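Local coordinates for protein phosphoribosyltransferase (Thermus thermophilus, PDB 1WD5) that is a predicted phosphoribosyltransferase of the type I family, probably with glycosyltransferase activity, whose substrate is not established, at residues A[21-26]-A[147-152]; A[179-182]-A[186-189]. One frame throughout, in Å; residues are numbered along the deposited sequence.

Contact 1: A[21-26]-A[147-152]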
loop_
_atom_site.group_PDB
_atom_site.type_symbol
_atom_site.label_atom_id
_atom_site.label_comp_id
_atom_site.label_asym_id
_atom_site.label_seq_id
_atom_site.Cartn_x
_atom_site.Cartn_y
_atom_site.Cartn_z
ATOM N N GLY A 21 -3.606 18.353 -7.348
ATOM C CA GLY A 21 -3.329 18.464 -8.770
ATOM C C GLY A 21 -2.799 17.210 -9.444
ATOM O O GLY A 21 -2.059 17.293 -10.425
ATOM N N LEU A 22 -3.167 16.046 -8.928
ATOM C CA LEU A 22 -2.727 14.793 -9.524
ATOM C C LEU A 22 -3.445 14.654 -10.856
ATOM O O LEU A 22 -4.588 15.075 -10.985
ATOM C CB LEU A 22 -3.090 13.626 -8.612
ATOM C CG LEU A 22 -2.413 13.663 -7.243
ATOM C CD1 LEU A 22 -3.103 12.698 -6.301
ATOM C CD2 LEU A 22 -0.938 13.320 -7.398
ATOM N N GLU A 23 -2.782 14.073 -11.848
ATOM C CA GLU A 23 -3.402 13.905 -13.158
ATOM C C GLU A 23 -3.625 12.435 -13.498
ATOM O O GLU A 23 -2.669 11.669 -13.599
ATOM C CB GLU A 23 -2.532 14.562 -14.230
ATOM C CG GLU A 23 -2.270 16.036 -13.962
ATOM C CD GLU A 23 -1.420 16.687 -15.034
ATOM O OE1 GLU A 23 -0.302 16.191 -15.295
ATOM O OE2 GLU A 23 -1.870 17.699 -15.613
ATOM N N ALA A 24 -4.891 12.053 -13.674
ATOM C CA ALA A 24 -5.250 10.671 -13.996
ATOM C C ALA A 24 -4.305 9.743 -13.241
ATOM O O ALA A 24 -3.562 8.964 -13.839
ATOM C CB ALA A 24 -5.131 10.436 -15.496
ATOM N N PRO A 25 -4.326 9.819 -11.906
ATOM C CA PRO A 25 -3.460 8.994 -11.066
ATOM C C PRO A 25 -3.771 7.507 -11.052
ATOM O O PRO A 25 -4.904 7.094 -11.284
ATOM C CB PRO A 25 -3.639 9.619 -9.690
ATOM C CG PRO A 25 -5.089 9.997 -9.709
ATOM C CD PRO A 25 -5.251 10.620 -11.082
ATOM N N VAL A 26 -2.739 6.709 -10.803
ATOM C CA VAL A 26 -2.896 5.273 -10.679
ATOM C C VAL A 26 -3.006 5.138 -9.163
ATOM O O VAL A 26 -2.065 5.473 -8.440
ATOM C CB VAL A 26 -1.642 4.505 -11.160
ATOM C CG1 VAL A 26 -1.819 3.015 -10.924
ATOM C CG2 VAL A 26 -1.407 4.775 -12.632
ATOM N N GLY A 147 9.968 4.027 -11.356
ATOM C CA GLY A 147 9.973 5.278 -12.093
ATOM C C GLY A 147 8.691 6.091 -12.158
ATOM O O GLY A 147 8.373 6.638 -13.213
ATOM N N PRO A 148 7.922 6.195 -11.064
ATOM C CA PRO A 148 6.694 6.988 -11.134
ATOM C C PRO A 148 7.043 8.474 -11.148
ATOM O O PRO A 148 8.098 8.874 -10.651
ATOM C CB PRO A 148 5.955 6.578 -9.868
ATOM C CG PRO A 148 7.068 6.357 -8.912
ATOM C CD PRO A 148 8.061 5.568 -9.740
ATOM N N ARG A 149 6.162 9.286 -11.723
ATOM C CA ARG A 149 6.386 10.728 -11.793
ATOM C C ARG A 149 6.274 11.345 -10.407
ATOM O O ARG A 149 7.032 12.248 -10.049
ATOM C CB ARG A 149 5.355 11.385 -12.719
ATOM C CG ARG A 149 5.593 12.870 -12.928
ATOM C CD ARG A 149 4.658 13.466 -13.971
ATOM N NE ARG A 149 3.284 13.613 -13.493
ATOM C CZ ARG A 149 2.321 14.213 -14.186
ATOM N NH1 ARG A 149 2.582 14.719 -15.386
ATOM N NH2 ARG A 149 1.100 14.323 -13.682
ATOM N N ARG A 150 5.328 10.840 -9.626
ATOM C CA ARG A 150 5.094 11.350 -8.286
ATOM C C ARG A 150 4.424 10.271 -7.440
ATOM O O ARG A 150 3.644 9.462 -7.950
ATOM C CB ARG A 150 4.194 12.580 -8.377
ATOM C CG ARG A 150 3.824 13.214 -7.057
ATOM C CD ARG A 150 2.859 14.364 -7.294
ATOM N NE ARG A 150 2.448 15.010 -6.053
ATOM C CZ ARG A 150 1.589 16.022 -5.993
ATOM N NH1 ARG A 150 1.049 16.501 -7.107
ATOM N NH2 ARG A 150 1.272 16.557 -4.821
ATOM N N VAL A 151 4.735 10.259 -6.148
ATOM C CA VAL A 151 4.152 9.282 -5.240
ATOM C C VAL A 151 3.560 9.984 -4.022
ATOM O O VAL A 151 4.206 10.835 -3.401
ATOM C CB VAL A 151 5.209 8.253 -4.766
ATOM C CG1 VAL A 151 4.552 7.192 -3.898
ATOM C CG2 VAL A 151 5.882 7.611 -5.971
ATOM N N VAL A 152 2.320 9.634 -3.698
ATOM C CA VAL A 152 1.635 10.211 -2.550
ATOM C C VAL A 152 1.024 9.105 -1.712
ATOM O O VAL A 152 0.321 8.238 -2.235
ATOM C CB VAL A 152 0.491 11.160 -2.976
ATOM C CG1 VAL A 152 -0.255 11.656 -1.743
ATOM C CG2 VAL A 152 1.041 12.332 -3.765
HETATM O O HOH W 1 1.543 16.777 -17.404
#
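E23 and R149 form a salt bridge at the surface of this type I phosphoribosyltransferase fold. It links the loop leading into strand 26-29 to the turn just before strand 150-155. Those two strands flank strand 122-126 in the parallel part of the sheet. E23 OE1 lies 2.8 Å from R149 NH2 and receives its N-H at 153° through the anti lone pair. A weak second bond comes from R149 NH1. Carboxylate and guanidinium are nearly coplanar, their planes 25° apart. The R149 chain bends at chi3 (73°), which turns its head toward E23.

Deeper in, L22 CD2 sits over one face of the R150 guanidinium, off centre toward the rim, 3.8 Å from R150 NH1. The two side chains run roughly perpendicular. L22 CD2 also meets V152 CG2 at 4.3 Å.

Further out, R150 NH2 forms a salt bridge with E171 OE1, and R150 NH1 bonds to L20 O. An alanine in place of R150 would probably leave L22 CD2 without the flat group it rests on, and E171 and L20 O without this partner. D122 OD2, on the strand between, forms a salt bridge with R149 NH2 and accepts the backbone N-H of E23. Water 1 donates to E23 OE1 at 2.9 Å and accepts from R149 NH1.

Contact 2: A[179-182]-A[186-189]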
loop_
_atom_site.group_PDB
_atom_site.type_symbol
_atom_site.label_atom_id
_atom_site.label_comp_id
_atom_site.label_asym_id
_atom_site.label_seq_id
_atom_site.Cartn_x
_atom_site.Cartn_y
_atom_site.Cartn_z
ATOM N N GLN A 179 -3.401 11.219 18.595
ATOM C CA GLN A 179 -2.287 11.111 19.532
ATOM C C GLN A 179 -2.415 9.871 20.408
ATOM O O GLN A 179 -1.443 9.429 21.014
ATOM C CB GLN A 179 -2.222 12.353 20.425
ATOM C CG GLN A 179 -1.567 13.561 19.781
ATOM C CD GLN A 179 -0.065 13.390 19.614
ATOM O OE1 GLN A 179 0.396 12.532 18.862
ATOM N NE2 GLN A 179 0.705 14.209 20.324
ATOM N N ASP A 180 -3.620 9.315 20.471
ATOM C CA ASP A 180 -3.875 8.125 21.274
ATOM C C ASP A 180 -4.343 6.972 20.392
ATOM O O ASP A 180 -5.230 6.201 20.767
ATOM C CB ASP A 180 -4.926 8.434 22.346
ATOM C CG ASP A 180 -6.234 8.933 21.758
ATOM O OD1 ASP A 180 -6.203 9.876 20.939
ATOM O OD2 ASP A 180 -7.296 8.385 22.124
ATOM N N PHE A 181 -3.724 6.857 19.221
ATOM C CA PHE A 181 -4.061 5.813 18.260
ATOM C C PHE A 181 -4.242 4.458 18.925
ATOM O O PHE A 181 -3.350 3.971 19.613
ATOM C CB PHE A 181 -2.968 5.694 17.200
ATOM C CG PHE A 181 -3.289 4.716 16.104
ATOM C CD1 PHE A 181 -4.069 5.100 15.016
ATOM C CD2 PHE A 181 -2.820 3.408 16.164
ATOM C CE1 PHE A 181 -4.374 4.192 14.003
ATOM C CE2 PHE A 181 -3.120 2.493 15.157
ATOM C CZ PHE A 181 -3.896 2.884 14.078
ATOM N N ALA A 182 -5.403 3.850 18.707
ATOM C CA ALA A 182 -5.695 2.542 19.268
ATOM C C ALA A 182 -5.369 1.490 18.214
ATOM O O ALA A 182 -4.273 0.933 18.191
ATOM C CB ALA A 182 -7.164 2.462 19.655
ATOM N N ALA A 186 -10.715 0.500 15.130
ATOM C CA ALA A 186 -11.427 1.299 16.116
ATOM C C ALA A 186 -12.030 2.566 15.505
ATOM O O ALA A 186 -12.926 3.167 16.090
ATOM C CB ALA A 186 -10.492 1.667 17.268
ATOM N N TYR A 187 -11.562 2.962 14.324
ATOM C CA TYR A 187 -12.077 4.178 13.710
ATOM C C TYR A 187 -13.121 3.967 12.621
ATOM O O TYR A 187 -13.450 4.896 11.881
ATOM C CB TYR A 187 -10.915 5.017 13.181
ATOM C CG TYR A 187 -9.892 5.306 14.256
ATOM C CD1 TYR A 187 -8.802 4.460 14.450
ATOM C CD2 TYR A 187 -10.060 6.377 15.135
ATOM C CE1 TYR A 187 -7.903 4.668 15.497
ATOM C CE2 TYR A 187 -9.167 6.594 16.188
ATOM C CZ TYR A 187 -8.093 5.732 16.360
ATOM O OH TYR A 187 -7.218 5.924 17.402
ATOM N N TYR A 188 -13.650 2.749 12.539
ATOM C CA TYR A 188 -14.669 2.412 11.554
ATOM C C TYR A 188 -15.891 1.770 12.226
ATOM O O TYR A 188 -15.754 0.831 13.020
ATOM C CB TYR A 188 -14.113 1.437 10.512
ATOM C CG TYR A 188 -13.132 2.031 9.517
ATOM C CD1 TYR A 188 -11.766 2.090 9.795
ATOM C CD2 TYR A 188 -13.574 2.513 8.281
ATOM C CE1 TYR A 188 -10.864 2.613 8.860
ATOM C CE2 TYR A 188 -12.687 3.036 7.350
ATOM C CZ TYR A 188 -11.337 3.084 7.641
ATOM O OH TYR A 188 -10.458 3.606 6.713
ATOM N N LEU A 189 -17.083 2.270 11.916
ATOM C CA LEU A 189 -18.287 1.689 12.500
ATOM C C LEU A 189 -18.445 0.295 11.907
ATOM O O LEU A 189 -18.750 -0.669 12.610
ATOM C CB LEU A 189 -19.516 2.539 12.174
ATOM C CG LEU A 189 -20.851 1.991 12.686
ATOM C CD1 LEU A 189 -20.833 1.910 14.214
ATOM C CD2 LEU A 189 -21.989 2.889 12.211
HETATM O O HOH W 2 -8.146 7.578 19.470
#
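A182 and A186 bring the two backbones closest, their CA atoms 6.7 Å apart, and neither segment is a regular strand. The main link is between backbone and side chain. A182 N donates to Y187 OH, with 3.0 Å between the two atoms and an N-H...O angle of 156°. The amide comes in at the edge of the Y187 ring, near its plane. Y187 CG is anti to its own carbonyl carbon (chi1 -55°), and the ring reaches across to the 179-182 backbone. There Y187 OH also lies 3.3 Å from F181 CA.

Both segments belong to the long loop between strand 171-174 and helix 196-204. The tyrosine thus ties two parts of one surface loop together. Y187 and L189 also make backbone hydrogen bonds with F3, near the N-terminus. This position is consistent with the hood region over the C-terminal ends of the parallel strands in type I phosphoribosyltransferases. P178 also touches the Y187 side chain.

The planes of the F181 and Y187 rings are only 24° apart but displaced, with little overlap. Their centroids are 5.7 Å apart. Contact is made where F181 CE1 meets Y187 CE1 at 3.9 Å. A182 CB touches A186 CB at 4.2 Å, and A186 CB lies over one face of the Y187 ring, toward its rim. Water 2 bridges D180 OD2 and Y187 OH. It donates to D180 OD2 and is 2.8 Å from Y187 OH.

Contact 1 comes first along the chain and closes before contact 2 opens. Both lie within the phosphoribosyltransferase domain. Their centres are 29 Å apart, and the nearest atoms are about 15 Å apart, so they do not touch. Contact 1 joins the turn before strand 150-155 to the loop before strand 26-29. Contact 2 lies within the loop after strand 171-174, which is next to strand 150-155 in the sheet. Contact 1 thus lies at the N-terminal ends of the parallel strands, contact 2 beyond the C-terminal end of strand 171-174. Type I phosphoribosyltransferases usually have their active site at the C-terminal ends, so contact 2 is probably on that side and contact 1 on the far side.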